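FAD-binding oxidoreductase (PDB 7PBG) oxidises 4-ethylphenol as an FAD-dependent 4-alkylphenol oxidase, dehydrogenating the alkyl side chain, and carries its flavin covalently bound. Local coordinates at the interface of chains A and B. Numbering follows the deposited sequence. Chains: chain A/B, FAD-binding oxidoreductase.

Contact 1: the interface of chains A and B. Residues chain A 193-195, 198-199, 211-212; chain B 475, 490, 497, 501.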
# COMPACT_ATOMS: atom_id res chain seq x y z
N ARG A 193 0.58 -3.18 -17.77
CA ARG A 193 -0.55 -3.44 -16.86
C ARG A 193 0.04 -3.96 -15.55
O ARG A 193 0.76 -5.01 -15.55
CB ARG A 193 -1.54 -4.38 -17.52
CG ARG A 193 -2.31 -3.73 -18.67
CD ARG A 193 -3.33 -4.63 -19.23
NE ARG A 193 -4.25 -3.89 -20.10
CZ ARG A 193 -5.41 -4.34 -20.55
NH1 ARG A 193 -5.84 -5.57 -20.25
NH2 ARG A 193 -6.17 -3.53 -21.27
N THR A 194 -0.26 -3.25 -14.46
CA THR A 194 0.39 -3.50 -13.15
C THR A 194 -0.27 -4.74 -12.54
O THR A 194 -1.44 -5.08 -12.90
CB THR A 194 0.31 -2.32 -12.20
OG1 THR A 194 -1.07 -2.05 -11.95
CG2 THR A 194 1.03 -1.13 -12.78
N GLY A 195 0.46 -5.41 -11.71
CA GLY A 195 -0.09 -6.48 -10.86
C GLY A 195 -0.61 -7.63 -11.68
O GLY A 195 0.05 -8.10 -12.64
N GLY A 198 -0.90 -8.07 -15.65
CA GLY A 198 0.21 -8.67 -16.40
C GLY A 198 -0.10 -10.08 -16.88
O GLY A 198 0.58 -10.59 -17.79
N LEU A 199 -1.07 -10.75 -16.25
CA LEU A 199 -1.36 -12.18 -16.50
C LEU A 199 -2.61 -12.28 -17.37
O LEU A 199 -3.71 -12.03 -16.88
CB LEU A 199 -1.59 -12.92 -15.19
CG LEU A 199 -1.57 -14.43 -15.43
CD1 LEU A 199 -0.45 -15.12 -14.67
CD2 LEU A 199 -2.88 -15.01 -15.07
N GLN A 211 1.71 -9.48 -7.72
CA GLN A 211 2.31 -10.15 -8.88
C GLN A 211 3.49 -10.88 -8.25
O GLN A 211 3.88 -10.45 -7.19
CB GLN A 211 2.83 -9.16 -9.93
CG GLN A 211 3.86 -8.15 -9.41
CD GLN A 211 3.33 -7.28 -8.29
OE1 GLN A 211 2.41 -6.51 -8.53
NE2 GLN A 211 3.91 -7.35 -7.08
N LEU A 212 4.13 -11.79 -8.96
CA LEU A 212 5.49 -12.20 -8.58
C LEU A 212 6.40 -10.99 -8.80
O LEU A 212 6.44 -10.45 -9.90
CB LEU A 212 5.95 -13.35 -9.47
CG LEU A 212 7.26 -14.00 -9.01
CD1 LEU A 212 7.05 -14.89 -7.82
CD2 LEU A 212 7.88 -14.80 -10.13
N ILE B 475 0.28 -16.76 -9.91
CA ILE B 475 1.07 -17.04 -8.70
C ILE B 475 1.79 -15.76 -8.29
O ILE B 475 2.39 -15.10 -9.16
CB ILE B 475 2.09 -18.14 -9.01
CG1 ILE B 475 1.41 -19.47 -9.33
CG2 ILE B 475 3.12 -18.25 -7.91
CD1 ILE B 475 0.62 -20.01 -8.19
N TYR B 490 3.36 -13.87 -16.54
CA TYR B 490 2.96 -12.42 -16.59
C TYR B 490 3.34 -11.89 -17.98
O TYR B 490 4.15 -10.94 -18.07
CB TYR B 490 3.57 -11.62 -15.42
CG TYR B 490 2.97 -12.06 -14.11
CD1 TYR B 490 1.87 -11.42 -13.61
CD2 TYR B 490 3.50 -13.15 -13.39
CE1 TYR B 490 1.25 -11.85 -12.45
CE2 TYR B 490 2.89 -13.58 -12.21
CZ TYR B 490 1.77 -12.91 -11.73
OH TYR B 490 1.17 -13.30 -10.56
N GLN B 497 6.18 -6.36 -17.79
CA GLN B 497 6.45 -6.27 -16.34
C GLN B 497 7.90 -6.69 -16.08
O GLN B 497 8.61 -5.96 -15.39
CB GLN B 497 5.54 -7.19 -15.53
CG GLN B 497 4.34 -6.52 -14.94
CD GLN B 497 3.46 -7.47 -14.16
OE1 GLN B 497 3.89 -8.54 -13.70
NE2 GLN B 497 2.22 -7.10 -13.99
N HIS B 501 10.98 -4.50 -14.61
CA HIS B 501 11.81 -4.99 -13.49
C HIS B 501 13.29 -4.99 -13.86
O HIS B 501 14.14 -4.67 -12.98
CB HIS B 501 11.39 -6.41 -13.10
CG HIS B 501 10.00 -6.49 -12.59
ND1 HIS B 501 9.36 -7.69 -12.48
CD2 HIS B 501 9.12 -5.55 -12.20
CE1 HIS B 501 8.16 -7.50 -11.96
NE2 HIS B 501 7.97 -6.19 -11.84
O HOH W 1 5.75 -10.20 -12.85

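Contact 2: the interface of chains A and B. Residues chain A 263, 267, 402-404, 436; chain B 120-121, 207.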
# COMPACT_ATOMS: atom_id res chain seq x y z
N LEU A 263 -6.70 10.96 18.97
CA LEU A 263 -5.74 9.91 18.62
C LEU A 263 -6.24 8.57 19.16
O LEU A 263 -6.34 7.61 18.40
CB LEU A 263 -4.36 10.26 19.18
CG LEU A 263 -3.32 9.17 19.02
CD1 LEU A 263 -3.04 8.88 17.56
CD2 LEU A 263 -2.05 9.57 19.74
N ILE A 267 -6.98 5.45 16.55
CA ILE A 267 -5.83 4.62 16.14
C ILE A 267 -6.29 3.16 15.94
O ILE A 267 -5.65 2.45 15.19
CB ILE A 267 -4.69 4.77 17.16
CG1 ILE A 267 -3.41 4.15 16.61
CG2 ILE A 267 -5.08 4.20 18.51
CD1 ILE A 267 -2.15 4.67 17.23
N SER A 402 3.39 15.01 10.48
CA SER A 402 4.19 14.92 11.72
C SER A 402 3.63 13.84 12.64
O SER A 402 2.64 13.24 12.30
CB SER A 402 4.20 16.25 12.38
OG SER A 402 2.89 16.60 12.74
N ALA A 403 4.24 13.63 13.81
CA ALA A 403 3.63 12.73 14.82
C ALA A 403 2.48 13.42 15.54
O ALA A 403 2.52 14.62 15.87
CB ALA A 403 4.70 12.23 15.77
N PRO A 404 1.39 12.68 15.85
CA PRO A 404 0.30 13.25 16.63
C PRO A 404 0.76 13.78 17.98
O PRO A 404 1.46 13.10 18.78
CB PRO A 404 -0.65 12.08 16.80
CG PRO A 404 -0.43 11.29 15.53
CD PRO A 404 1.08 11.33 15.38
N ARG A 436 -2.11 7.01 12.38
CA ARG A 436 -0.98 7.22 13.32
C ARG A 436 -0.22 8.50 13.00
O ARG A 436 0.67 8.83 13.78
CB ARG A 436 0.03 6.08 13.23
CG ARG A 436 -0.54 4.72 13.62
CD ARG A 436 0.38 3.57 13.22
NE ARG A 436 -0.01 2.36 13.91
CZ ARG A 436 -1.01 1.56 13.58
NH1 ARG A 436 -1.76 1.80 12.53
NH2 ARG A 436 -1.27 0.51 14.33
N LYS B 120 1.69 4.63 22.19
CA LYS B 120 0.78 5.74 21.84
C LYS B 120 0.49 5.72 20.32
O LYS B 120 -0.67 6.01 19.90
CB LYS B 120 1.45 7.05 22.25
CG LYS B 120 0.61 8.28 21.99
CD LYS B 120 1.14 9.55 22.57
CE LYS B 120 0.11 10.64 22.38
NZ LYS B 120 0.60 11.96 22.88
N LEU B 121 1.52 5.47 19.50
CA LEU B 121 1.36 5.47 18.03
C LEU B 121 1.38 4.05 17.43
O LEU B 121 1.39 3.93 16.16
CB LEU B 121 2.43 6.38 17.42
CG LEU B 121 2.39 7.82 17.94
CD1 LEU B 121 3.46 8.66 17.28
CD2 LEU B 121 1.01 8.44 17.72
N LEU B 207 5.12 6.18 10.68
CA LEU B 207 3.71 6.61 10.83
C LEU B 207 3.08 6.75 9.47
O LEU B 207 1.92 6.38 9.34
CB LEU B 207 3.59 7.93 11.59
CG LEU B 207 4.33 8.03 12.93
CD1 LEU B 207 4.13 9.41 13.53
CD2 LEU B 207 3.80 6.94 13.86
O HOH W 2 -0.84 6.07 9.71

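Contact 3: the interface of chains A and B. Residues chain A 222, 475-477, 490, 497; chain B 195-196, 211-212.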
# COMPACT_ATOMS: atom_id res chain seq x y z
N GLN A 222 2.89 10.84 -7.73
CA GLN A 222 3.66 12.11 -7.67
C GLN A 222 4.98 11.96 -8.42
O GLN A 222 6.05 12.37 -7.92
CB GLN A 222 3.92 12.52 -6.23
CG GLN A 222 2.67 12.92 -5.47
CD GLN A 222 3.01 13.51 -4.12
OE1 GLN A 222 4.19 13.64 -3.77
NE2 GLN A 222 2.00 13.74 -3.28
N ILE A 475 6.80 17.94 4.02
CA ILE A 475 5.71 18.17 3.04
C ILE A 475 5.69 16.95 2.15
O ILE A 475 6.75 16.55 1.67
CB ILE A 475 6.01 19.48 2.28
CG1 ILE A 475 5.88 20.70 3.19
CG2 ILE A 475 5.14 19.58 1.05
CD1 ILE A 475 4.50 20.90 3.73
N TYR A 476 4.53 16.40 1.82
CA TYR A 476 4.48 15.21 0.93
C TYR A 476 3.62 15.47 -0.30
O TYR A 476 3.40 14.54 -1.02
CB TYR A 476 3.88 14.04 1.70
CG TYR A 476 2.55 14.39 2.29
CD1 TYR A 476 1.40 14.35 1.53
CD2 TYR A 476 2.48 14.93 3.56
CE1 TYR A 476 0.19 14.79 2.04
CE2 TYR A 476 1.28 15.34 4.10
CZ TYR A 476 0.14 15.29 3.32
OH TYR A 476 -1.05 15.71 3.85
N ARG A 477 3.24 16.71 -0.56
CA ARG A 477 2.51 17.10 -1.79
C ARG A 477 2.77 18.59 -1.96
O ARG A 477 2.64 19.33 -0.99
CB ARG A 477 1.03 16.78 -1.65
CG ARG A 477 0.27 16.85 -2.96
CD ARG A 477 -1.15 16.49 -2.82
NE ARG A 477 -1.94 16.71 -4.02
CZ ARG A 477 -3.23 16.50 -4.06
NH1 ARG A 477 -3.84 16.04 -2.99
NH2 ARG A 477 -3.90 16.73 -5.15
N TYR A 490 14.32 16.52 1.95
CA TYR A 490 14.50 15.06 2.19
C TYR A 490 15.98 14.72 2.04
O TYR A 490 16.38 14.00 1.12
CB TYR A 490 13.59 14.26 1.26
CG TYR A 490 12.13 14.35 1.60
CD1 TYR A 490 11.53 13.40 2.43
CD2 TYR A 490 11.35 15.38 1.13
CE1 TYR A 490 10.20 13.49 2.77
CE2 TYR A 490 10.02 15.50 1.47
CZ TYR A 490 9.43 14.53 2.27
OH TYR A 490 8.13 14.63 2.62
N GLN A 497 17.26 9.84 -1.48
CA GLN A 497 15.88 9.65 -1.99
C GLN A 497 15.78 10.21 -3.39
O GLN A 497 15.40 9.46 -4.32
CB GLN A 497 14.83 10.30 -1.11
CG GLN A 497 14.07 9.30 -0.30
CD GLN A 497 12.90 9.89 0.46
OE1 GLN A 497 12.28 10.90 0.09
NE2 GLN A 497 12.61 9.23 1.55
N GLY B 195 10.36 6.99 2.60
CA GLY B 195 9.32 7.85 3.15
C GLY B 195 9.90 9.00 3.91
O GLY B 195 10.86 9.67 3.46
N MET B 196 9.32 9.24 5.07
CA MET B 196 9.63 10.42 5.90
C MET B 196 10.98 10.17 6.60
O MET B 196 11.51 11.11 7.14
CB MET B 196 8.50 10.62 6.90
CG MET B 196 7.17 10.98 6.26
SD MET B 196 7.33 12.34 5.07
CE MET B 196 7.99 13.61 6.09
N GLN B 211 5.98 10.63 1.22
CA GLN B 211 7.15 11.51 0.92
C GLN B 211 6.66 12.34 -0.24
O GLN B 211 5.74 11.92 -0.91
CB GLN B 211 8.40 10.73 0.50
CG GLN B 211 8.20 9.88 -0.77
CD GLN B 211 7.27 8.71 -0.54
OE1 GLN B 211 7.59 7.85 0.25
NE2 GLN B 211 6.14 8.62 -1.26
N LEU B 212 7.33 13.44 -0.54
CA LEU B 212 7.20 14.01 -1.86
C LEU B 212 7.76 13.02 -2.87
O LEU B 212 8.96 12.64 -2.79
CB LEU B 212 7.95 15.33 -1.93
CG LEU B 212 7.60 16.12 -3.18
CD1 LEU B 212 6.20 16.72 -3.09
CD2 LEU B 212 8.66 17.18 -3.42
O HOH W 3 11.44 12.96 -1.69

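Contact 1: the interface of chains A and B
B:Gln497 reaches across to the backbone of chain A and hides 46 Å² against it, more than any other residue of the patch. Its amide nitrogen NE2 is shared between two carbonyls. The bond from B:Gln497 NE2 to A:Gly195 O, at 2.7 Å, lies in the carbonyl plane on a lone pair, and the acceptor is nearly coplanar with the amide. The second, from B:Gln497 NE2 to A:Arg193 O at 3.0 Å, also lies in the carbonyl plane, and both open to 156° at the hydrogen. The chain is extended beyond CG (chi2 180°), which delivers the amide end-on, while both acceptors near its plane restrict its rotation. B:Gln497 OE1 lies 2.6 Å from water 1, and water 1 also meets A:Leu212 O at 3.0 Å.

B:Tyr490 lays its ring between two parts of chain A. A:Leu199 CD1 sits 4.2 Å above the ring plane, over its centre; on the opposite side CB of A:Gln211 is 4.0 Å from B:Tyr490 CE1. The phenol oxygen B:Tyr490 OH donates to B:Ile475 O within its own chain at 2.6 Å, approaching from above that carbonyl's plane, and this should fix the ring tip.

In the fold, B:Tyr490 precedes helix 492-508, which carries B:Gln497; they meet the end of strand 191-193, the 3-10 turn 195-198 and the 211-212 loop of chain A.

Contact 2: the interface of chains A and B
This is a mainly apolar subunit interface, in which B:Leu121 is wedged among A:Leu263, A:Ile267 and A:Pro404; it probably contributes apolar packing to the two-fold deposited assembly. B:Leu121 hides 75 Å², more than any other residue here. With CG anti to the carbonyl carbon (chi1 -58°), B:Leu121 CD2 reaches A:Pro404 CD at 3.7 Å, the two side chains crossing obliquely, and meets A:Leu263 CD2 at 3.8 Å. From the backbone side, A:Ile267 CD1 approaches B:Leu121 CA at 3.7 Å.

B:Lys120 contributes its aliphatic length: the extended chain runs at about a right angle to A:Leu263, whose CD2 touches B:Lys120 CE at 3.6 Å. B:Leu207 brings CD1 to A:Ala403 CA, again at 3.6 Å, and meets A:Pro404 tip to tip.

A:Arg436 passes its stem, extended from CG to NE, beside B:Leu121 O. The N-H of NE points away from that oxygen, and the pair is no hydrogen bond. A polar link here runs through water: water 2 joins A:Arg436 N (3.1 Å) to B:Leu207 O (2.8 Å).

By fitting the turn between strands 114-118 and 123-126 and the loop of B:Leu207 against helix 255-266 and nearby loops of chain A, the patch likely helps stabilise the dimer.

Contact 3: the interface of chains A and B
The 211-212 loop and 3-10 turn 195-198 of chain B meet the segment after strand 474-475, the loop of A:Gln222, and A:Tyr490 with the following helix 492-508 of chain A; B:Leu212 against A:Tyr490 lies at the centre. The two side chains cross at about a right angle, B:Leu212 CB lying 4.0 Å from ring atom CE2 of A:Tyr490. The backbone B:Leu212 N gives a weak hydrogen bond to the phenol oxygen A:Tyr490 OH at 3.5 Å. In B:Met196 the bend at chi2 (-50°) brings SD to the ring edge, where it lies in the ring plane, 3.4 Å from A:Tyr490 OH.

At the other end of the leucine, B:Leu212 CD1 reaches A:Arg477 CA at 3.9 Å. A:Gln222 braces the backbone beside it: its NE2 donates to A:Tyr476 O at 2.8 Å, on a lone pair and close to its own amide plane. A:Tyr476 CB faces the carbonyl carbon C of B:Gln211 at 3.8 Å. A:Gln497 NE2 donates to B:Gly195 O at 2.6 Å (160° at H), and its OE1 is linked to B:Leu212 O through water 3.

This packing brings the neighbouring subunit against the backbone of a segment whose A:Arg477 binds FAD, and may help hold that segment in position.

Contacts 1 and 3 are largely the same arrangement with the chains exchanged: Gly195, Gln211, Leu212, Ile475, Tyr490 and Gln497 serve in both. The centres of their C-alpha atoms are about 26 Å apart, consistent with copies related by the two-fold axis. Contact 2 draws on other residues and lies about 34 Å from contact 1 and 18 Å from contact 3, by the same centres; it has its own twin with the chains exchanged. Polar grips on backbone carbonyls thus come with separate apolar packing. Such spread may favour a fixed subunit orientation, though the structure alone does not show that the dimer persists in solution.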